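Local coordinates for protein amidase, hydantoinase/carbamoylase family (Burkholderia ambifaria, PDB 5TP4) that probably hydrolyses N-carbamoyl-L-amino acids, as a zinc-dependent amidase of the peptidase M20 family, at residues Y194-I199 with A364-I369; T336-G341 with T377-I382. One frame throughout, in Å; residues are numbered along the deposited sequence.

Contact 1 (Y194-I199 with A364-I369). With ZN (zinc ion), chain P.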
ATOM      1  N   TYR B 194      22.580  35.167   9.474  1.00  8.55           N
ATOM      2  CA  TYR B 194      22.510  33.838  10.066  1.00  9.90           C
ATOM      3  C   TYR B 194      23.189  32.879   9.111  1.00  7.25           C
ATOM      4  O   TYR B 194      22.837  32.824   7.927  1.00  7.41           O
ATOM      5  CB  TYR B 194      21.062  33.399  10.307  1.00  8.26           C
ATOM      6  CG  TYR B 194      20.940  31.982  10.797  1.00  8.50           C
ATOM      7  CD1 TYR B 194      21.092  31.695  12.149  1.00  8.71           C
ATOM      8  CD2 TYR B 194      20.654  30.930   9.926  1.00  8.09           C
ATOM      9  CE1 TYR B 194      20.977  30.406  12.612  1.00  9.77           C
ATOM     10  CE2 TYR B 194      20.568  29.620  10.392  1.00  8.57           C
ATOM     11  CZ  TYR B 194      20.725  29.386  11.740  1.00  9.32           C
ATOM     12  OH  TYR B 194      20.614  28.099  12.241  1.00  8.91           O
ATOM     13  N   PHE B 195      24.149  32.116   9.626  1.00  8.69           N
ATOM     14  CA  PHE B 195      24.826  31.091   8.836  1.00  7.27           C
ATOM     15  C   PHE B 195      24.642  29.722   9.485  1.00  7.66           C
ATOM     16  O   PHE B 195      24.709  29.586  10.710  1.00 10.55           O
ATOM     17  CB  PHE B 195      26.318  31.398   8.726  1.00  6.47           C
ATOM     18  CG  PHE B 195      26.657  32.611   7.898  1.00  9.15           C
ATOM     19  CD1 PHE B 195      26.741  33.863   8.485  1.00 10.40           C
ATOM     20  CD2 PHE B 195      26.928  32.479   6.541  1.00  8.25           C
ATOM     21  CE1 PHE B 195      27.070  34.975   7.736  1.00 12.41           C
ATOM     22  CE2 PHE B 195      27.255  33.570   5.772  1.00 11.25           C
ATOM     23  CZ  PHE B 195      27.331  34.831   6.359  1.00 10.31           C
ATOM     24  N   GLU B 196      24.444  28.683   8.667  1.00  8.39           N
ATOM     25  CA  GLU B 196      24.292  27.337   9.212  1.00  7.19           C
ATOM     26  C   GLU B 196      25.081  26.376   8.349  1.00 12.06           C
ATOM     27  O   GLU B 196      24.850  26.319   7.138  1.00  8.65           O
ATOM     28  CB  GLU B 196      22.815  26.919   9.249  1.00  9.37           C
ATOM     29  CG  GLU B 196      22.608  25.496   9.691  1.00  9.27           C
ATOM     30  CD  GLU B 196      21.232  25.227  10.291  1.00 11.04           C
ATOM     31  OE1 GLU B 196      20.961  24.060  10.662  1.00 12.23           O
ATOM     32  OE2 GLU B 196      20.424  26.179  10.402  1.00 12.46           O
ATOM     33  N   ALA B 197      26.004  25.633   8.966  1.00  7.84           N
ATOM     34  CA  ALA B 197      26.669  24.542   8.266  1.00  9.30           C
ATOM     35  C   ALA B 197      25.927  23.241   8.534  1.00  9.54           C
ATOM     36  O   ALA B 197      25.457  22.994   9.651  1.00  8.99           O
ATOM     37  CB  ALA B 197      28.134  24.454   8.707  1.00  7.44           C
ATOM     38  N   HIS B 198      25.826  22.387   7.508  1.00  7.65           N
ATOM     39  CA  HIS B 198      25.073  21.146   7.664  1.00  8.00           C
ATOM     40  C   HIS B 198      25.564  20.122   6.652  1.00  8.66           C
ATOM     41  O   HIS B 198      26.026  20.477   5.566  1.00  9.53           O
ATOM     42  CB  HIS B 198      23.568  21.414   7.450  1.00  9.86           C
ATOM     43  CG  HIS B 198      22.667  20.439   8.141  1.00 10.56           C
ATOM     44  ND1 HIS B 198      22.428  19.168   7.654  1.00 10.38           N
ATOM     45  CD2 HIS B 198      21.949  20.544   9.288  1.00 13.12           C
ATOM     46  CE1 HIS B 198      21.619  18.527   8.482  1.00 14.27           C
ATOM     47  NE2 HIS B 198      21.300  19.345   9.468  1.00 12.58           N
ATOM     48  N   ILE B 199      25.454  18.846   7.010  1.00 11.81           N
ATOM     49  CA  ILE B 199      25.661  17.822   5.988  1.00 12.49           C
ATOM     50  C   ILE B 199      24.534  17.914   4.960  1.00 12.71           C
ATOM     51  O   ILE B 199      23.412  18.329   5.263  1.00 11.06           O
ATOM     52  CB  ILE B 199      25.757  16.408   6.596  1.00 12.37           C
ATOM     53  CG1 ILE B 199      24.500  16.029   7.410  1.00 12.67           C
ATOM     54  CG2 ILE B 199      27.024  16.269   7.441  1.00 14.01           C
ATOM     55  CD1 ILE B 199      24.387  14.533   7.676  1.00 18.20           C
ATOM     56  N   ALA B 364      15.863  19.504   2.291  1.00 13.22           N
ATOM     57  CA  ALA B 364      15.100  19.228   3.506  1.00 13.23           C
ATOM     58  C   ALA B 364      15.087  20.467   4.396  1.00 14.72           C
ATOM     59  O   ALA B 364      15.821  21.428   4.172  1.00 14.92           O
ATOM     60  CB  ALA B 364      15.670  18.020   4.269  1.00 14.94           C
ATOM     61  N   GLY B 365      14.246  20.422   5.428  1.00 14.43           N
ATOM     62  CA  GLY B 365      14.096  21.571   6.304  1.00 17.73           C
ATOM     63  C   GLY B 365      15.276  21.739   7.240  1.00 13.49           C
ATOM     64  O   GLY B 365      15.957  20.782   7.609  1.00 14.45           O
ATOM     65  N   HIS B 366      15.542  22.997   7.591  1.00  9.25           N
ATOM     66  CA  HIS B 366      16.564  23.362   8.560  1.00 11.60           C
ATOM     67  C   HIS B 366      16.074  24.604   9.261  1.00 13.66           C
ATOM     68  O   HIS B 366      15.226  25.330   8.737  1.00 10.47           O
ATOM     69  CB  HIS B 366      17.910  23.683   7.914  1.00 13.26           C
ATOM     70  CG  HIS B 366      18.450  22.550   7.115  1.00 12.97           C
ATOM     71  ND1 HIS B 366      18.903  21.385   7.702  1.00 15.18           N
ATOM     72  CD2 HIS B 366      18.529  22.364   5.778  1.00 12.21           C
ATOM     73  CE1 HIS B 366      19.274  20.540   6.753  1.00 12.56           C
ATOM     74  NE2 HIS B 366      19.052  21.105   5.580  1.00 12.02           N
ATOM     75  N   ASP B 367      16.650  24.870  10.429  1.00 10.06           N
ATOM     76  CA  ASP B 367      16.358  26.148  11.075  1.00 10.58           C
ATOM     77  C   ASP B 367      16.661  27.326  10.158  1.00  9.95           C
ATOM     78  O   ASP B 367      15.965  28.350  10.229  1.00  9.22           O
ATOM     79  CB  ASP B 367      17.163  26.250  12.358  1.00  9.42           C
ATOM     80  CG  ASP B 367      16.698  25.247  13.413  1.00 10.30           C
ATOM     81  OD1 ASP B 367      15.507  25.305  13.839  1.00 12.33           O
ATOM     82  OD2 ASP B 367      17.526  24.377  13.825  1.00 11.53           O
ATOM     83  N   ALA B 368      17.690  27.210   9.307  1.00 11.12           N
ATOM     84  CA  ALA B 368      17.989  28.271   8.341  1.00  9.30           C
ATOM     85  C   ALA B 368      16.785  28.652   7.485  1.00  8.74           C
ATOM     86  O   ALA B 368      16.664  29.816   7.091  1.00  9.74           O
ATOM     87  CB  ALA B 368      19.138  27.859   7.424  1.00  7.82           C
ATOM     88  N   ILE B 369      15.906  27.693   7.170  1.00  9.08           N
ATOM     89  CA  ILE B 369      14.717  28.000   6.363  1.00  9.22           C
ATOM     90  C   ILE B 369      13.854  29.057   7.048  1.00 12.80           C
ATOM     91  O   ILE B 369      13.370  30.026   6.417  1.00 11.10           O
ATOM     92  CB  ILE B 369      13.907  26.716   6.104  1.00  9.00           C
ATOM     93  CG1 ILE B 369      14.718  25.746   5.259  1.00 13.92           C
ATOM     94  CG2 ILE B 369      12.572  27.089   5.419  1.00 12.10           C
ATOM     95  CD1 ILE B 369      15.093  26.281   3.889  1.00 15.58           C
TER
HETATM   96 ZN    ZN P 501      19.477  18.754  10.910  0.54 24.25          ZN
HETATM   97  O   HOH W   1      18.733  23.289  11.706  1.00 10.21           O
HETATM   98  O   HOH W   2      18.640  20.984  10.378  1.00 13.31           O
HETATM   99  O   HOH W   3      17.508  17.871  10.217  1.00 37.44           O

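Contact 2 (T336-G341 with T377-I382). With EDO (1,2-ethanediol), chain T.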
ATOM      1  N   THR B 336      12.046  29.146  -0.490  1.00 10.76           N
ATOM      2  CA  THR B 336      12.696  29.981   0.522  1.00 11.37           C
ATOM      3  C   THR B 336      14.090  30.345   0.045  1.00  9.09           C
ATOM      4  O   THR B 336      15.075  29.701   0.406  1.00 10.49           O
ATOM      5  CB  THR B 336      12.753  29.259   1.874  1.00 12.54           C
ATOM      6  OG1 THR B 336      11.463  28.683   2.147  1.00 13.77           O
ATOM      7  CG2 THR B 336      13.104  30.257   2.982  1.00 12.26           C
ATOM      8  N   PRO B 337      14.217  31.393  -0.762  1.00 12.10           N
ATOM      9  CA  PRO B 337      15.555  31.810  -1.200  1.00 11.76           C
ATOM     10  C   PRO B 337      16.389  32.357  -0.049  1.00 10.17           C
ATOM     11  O   PRO B 337      15.883  33.040   0.849  1.00 11.75           O
ATOM     12  CB  PRO B 337      15.268  32.894  -2.244  1.00 14.63           C
ATOM     13  CG  PRO B 337      13.881  33.336  -1.956  1.00 20.84           C
ATOM     14  CD  PRO B 337      13.152  32.149  -1.438  1.00 15.50           C
ATOM     15  N   PHE B 338      17.678  32.042  -0.088  1.00 10.26           N
ATOM     16  CA  PHE B 338      18.630  32.609   0.856  1.00  7.97           C
ATOM     17  C   PHE B 338      19.144  33.954   0.343  1.00 10.81           C
ATOM     18  O   PHE B 338      18.880  34.365  -0.786  1.00 12.98           O
ATOM     19  CB  PHE B 338      19.774  31.616   1.103  1.00  8.16           C
ATOM     20  CG  PHE B 338      19.369  30.401   1.878  1.00  8.52           C
ATOM     21  CD1 PHE B 338      18.186  30.397   2.614  1.00 10.92           C
ATOM     22  CD2 PHE B 338      20.170  29.271   1.876  1.00 10.41           C
ATOM     23  CE1 PHE B 338      17.798  29.263   3.327  1.00  9.66           C
ATOM     24  CE2 PHE B 338      19.815  28.132   2.603  1.00  9.49           C
ATOM     25  CZ  PHE B 338      18.619  28.122   3.332  1.00  8.41           C
ATOM     26  N   ASP B 339      19.852  34.674   1.207  1.00  9.07           N
ATOM     27  CA  ASP B 339      20.251  36.037   0.889  1.00 11.28           C
ATOM     28  C   ASP B 339      21.420  36.015  -0.082  1.00 10.42           C
ATOM     29  O   ASP B 339      22.450  35.409   0.217  1.00 11.18           O
ATOM     30  CB  ASP B 339      20.654  36.757   2.170  1.00 10.64           C
ATOM     31  CG  ASP B 339      21.190  38.132   1.903  1.00 11.97           C
ATOM     32  OD1 ASP B 339      20.354  39.024   1.598  1.00 16.00           O
ATOM     33  OD2 ASP B 339      22.423  38.309   1.988  1.00 10.96           O
ATOM     34  N   ARG B 340      21.265  36.697  -1.231  1.00  9.37           N
ATOM     35  CA  ARG B 340      22.304  36.656  -2.255  1.00 15.00           C
ATOM     36  C   ARG B 340      23.663  37.061  -1.696  1.00 15.58           C
ATOM     37  O   ARG B 340      24.676  36.418  -1.989  1.00 14.07           O
ATOM     38  CB  ARG B 340      21.927  37.545  -3.441  1.00 15.90           C
ATOM     39  CG  ARG B 340      22.931  37.403  -4.598  1.00 26.44           C
ATOM     40  CD  ARG B 340      22.643  38.275  -5.842  1.00 29.33           C
ATOM     41  NE  ARG B 340      22.584  39.716  -5.562  1.00 38.33           N
ATOM     42  CZ  ARG B 340      23.583  40.455  -5.084  1.00 43.01           C
ATOM     43  NH1 ARG B 340      24.764  39.922  -4.791  1.00 49.78           N
ATOM     44  NH2 ARG B 340      23.389  41.745  -4.878  1.00 42.36           N
ATOM     45  N   GLY B 341      23.703  38.105  -0.871  1.00 11.93           N
ATOM     46  CA  GLY B 341      24.979  38.569  -0.338  1.00 11.33           C
ATOM     47  C   GLY B 341      25.644  37.584   0.603  1.00 14.67           C
ATOM     48  O   GLY B 341      26.867  37.398   0.548  1.00 12.50           O
ATOM     49  N   THR B 377      20.468  35.195   5.360  1.00  7.36           N
ATOM     50  CA  THR B 377      20.821  33.827   5.716  1.00  8.88           C
ATOM     51  C   THR B 377      21.597  33.143   4.602  1.00  9.04           C
ATOM     52  O   THR B 377      21.346  33.385   3.414  1.00  7.76           O
ATOM     53  CB  THR B 377      19.538  33.016   6.039  1.00 11.75           C
ATOM     54  OG1 THR B 377      18.964  33.516   7.263  1.00 10.04           O
ATOM     55  CG2 THR B 377      19.817  31.514   6.197  1.00 12.10           C
ATOM     56  N   ALA B 378      22.543  32.279   4.991  1.00  9.70           N
ATOM     57  CA  ALA B 378      23.205  31.415   4.019  1.00  8.74           C
ATOM     58  C   ALA B 378      23.526  30.107   4.711  1.00  8.08           C
ATOM     59  O   ALA B 378      23.546  30.019   5.949  1.00  9.40           O
ATOM     60  CB  ALA B 378      24.502  32.017   3.440  1.00  8.78           C
ATOM     61  N   MET B 379      23.774  29.077   3.902  1.00  8.39           N
ATOM     62  CA  MET B 379      24.191  27.794   4.466  1.00  7.81           C
ATOM     63  C   MET B 379      25.424  27.256   3.755  1.00  8.18           C
ATOM     64  O   MET B 379      25.669  27.535   2.568  1.00 11.07           O
ATOM     65  CB  MET B 379      23.094  26.726   4.378  1.00 10.39           C
ATOM     66  CG  MET B 379      21.897  26.943   5.329  1.00 10.70           C
ATOM     67  SD  MET B 379      20.744  25.526   5.217  1.00 10.76           S
ATOM     68  CE  MET B 379      21.674  24.273   6.077  1.00 10.64           C
ATOM     69  N   VAL B 380      26.190  26.448   4.499  1.00  9.09           N
ATOM     70  CA  VAL B 380      27.314  25.692   3.952  1.00  9.44           C
ATOM     71  C   VAL B 380      26.946  24.226   4.043  1.00  7.67           C
ATOM     72  O   VAL B 380      26.809  23.701   5.154  1.00  8.93           O
ATOM     73  CB  VAL B 380      28.626  25.934   4.722  1.00  7.73           C
ATOM     74  CG1 VAL B 380      29.801  25.249   3.965  1.00  8.17           C
ATOM     75  CG2 VAL B 380      28.916  27.440   4.918  1.00 10.56           C
ATOM     76  N   PHE B 381      26.827  23.545   2.890  1.00  9.29           N
ATOM     77  CA  PHE B 381      26.695  22.087   2.900  1.00  8.95           C
ATOM     78  C   PHE B 381      28.054  21.415   2.723  1.00 11.69           C
ATOM     79  O   PHE B 381      28.910  21.904   1.973  1.00 10.61           O
ATOM     80  CB  PHE B 381      25.821  21.568   1.755  1.00  9.03           C
ATOM     81  CG  PHE B 381      24.337  21.529   2.028  1.00  9.02           C
ATOM     82  CD1 PHE B 381      23.799  21.826   3.254  1.00 13.03           C
ATOM     83  CD2 PHE B 381      23.493  21.190   0.986  1.00  9.69           C
ATOM     84  CE1 PHE B 381      22.413  21.772   3.458  1.00 14.65           C
ATOM     85  CE2 PHE B 381      22.107  21.137   1.162  1.00 11.36           C
ATOM     86  CZ  PHE B 381      21.571  21.423   2.395  1.00  9.76           C
ATOM     87  N   ILE B 382      28.220  20.267   3.378  1.00 10.02           N
ATOM     88  CA  ILE B 382      29.335  19.349   3.127  1.00 11.38           C
ATOM     89  C   ILE B 382      28.769  18.007   2.675  1.00 12.30           C
ATOM     90  O   ILE B 382      27.611  17.664   2.969  1.00 10.51           O
ATOM     91  CB  ILE B 382      30.253  19.190   4.366  1.00 10.16           C
ATOM     92  CG1 ILE B 382      29.517  18.593   5.584  1.00  8.86           C
ATOM     93  CG2 ILE B 382      30.908  20.531   4.710  1.00 12.13           C
ATOM     94  CD1 ILE B 382      30.461  18.065   6.658  1.00 11.43           C
TER
HETATM   95  C1  EDO T 505      11.496  25.241   2.141  1.00 13.84           C
HETATM   96  O1  EDO T 505      11.712  26.219   1.108  1.00 15.95           O
HETATM   97  C2  EDO T 505      10.032  24.812   2.140  1.00 17.76           C
HETATM   98  O2  EDO T 505       9.185  25.927   2.464  1.00 18.30           O

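Contact 1 (Y194-I199 with A364-I369)
His-198 offers a ring face to His-366, whose CE1 sits 3.4 Å above the plane, over the ring centre. The two imidazole planes are inclined at 53°, an edge-to-face pair with the edge belonging to His-366. At its own edge, in plane, ND1 of His-366 meets a water at 2.7 Å, and that water is a ligand of the zinc ion, which makes His-366 a second-shell residue. The His-198 ring is held on both nitrogens: NE2 binds the zinc at 2.4 Å, while ND1 gives a nearly straight hydrogen bond (173°) to the carbonyl O of Ile-199, on a lone pair in the carbonyl plane. This grip fixes the rotation of the ring and could make NE2 a somewhat better electron donor to the zinc.

Further back along the strand, the ring edge of Tyr-194 has Glu-196 OE2 in its plane, and the phenol OH donates to that oxygen at 2.7 Å from above the carboxylate plane. Ring atom CE2 of Tyr-194 packs on CA and CB of Ala-368. With CG anti to its backbone N and the chain extended beyond, Glu-196 reaches across to segment 364-369: OE2 takes a weak bond from Ala-368 N (3.1 Å), and OE1 accepts from a water that also takes the amide N-H of Asp-367 and donates to its OD2. Ser-91 holds OE1 as well, and Ser-149 binds OD1 of Asp-367. Together with His-92, the second protein ligand of this zinc, the strand end and the loop leading to helix 367-372 frame the metal centre characteristic of M20 enzymes.

Contact 2 (T336-G341 with T377-I382)
The chain of 336-341 leaves a strand and turns into a helix beside the start of strand 377-382, where Asp-339 N donates to Thr-377 O at 3.0 Å with an N-H...O angle of 156°, and the CA atoms of the two residues come within 5.3 Å. Phe-338 packs next to this bond. Its CB rests 3.3 Å from the same Thr-377 O, and the phenyl ring runs on beside the strand toward Met-379. Side chains from two strand residues meet the ring. Thr-377 lays its methyl, CG2, over one face, 4.1 Å above the plane and displaced toward the rim at CD1 and CE1. Met-379 comes obliquely to the far end of the ring, with CG 3.6 Å from Phe-338 CE2. The sulfur of Met-379 also approaches at a slant, SD lying 4.9 Å from the centroid of the Phe-338 ring and 70° off the ring normal, a Met-aromatic contact. Thr-377 turns its hydroxyl to the carbonyl O of Val-375, just ahead of the strand.

Asp-339 occupies the N-cap position of helix 340-353. A chi1 of 175° sets its CG anti to the backbone N; from there OD2 accepts from Cys-342 N, capping the helix, while CB packs 3.6 Å from Thr-377 N.

The contact thus brings the short turn between strand 324-337 and helix 340-353 against the first half of strand 377-382. Val-343 of helix 340-353 and Ala-372 of helix 367-372 also touch Phe-338, while Met-379 has further contacts with Ala-368, Glu-196 and His-198, leaving Phe-338 wedged among two helices and the sheet.

Contacts 1 and 2 have their centres about 8 Å apart and meet within one mixed sheet, where strands 193-199 and 377-382 run parallel as neighbours. Probable backbone hydrogen bonds join them, from His-198 N to Val-380 O at 2.9 Å and from Val-380 N to Glu-196 O at 3.0 Å. Along the chain the order is 194-199, 336-341, 364-369, 377-382, so the segments alternate, and helix 367-372 leads directly into strand 377-382. Segments far apart in sequence therefore come together at and next to one metal site: contact 1 contributes a zinc ligand, and contact 2 lies farther from it, its Met-379 touching that ligand's side chain.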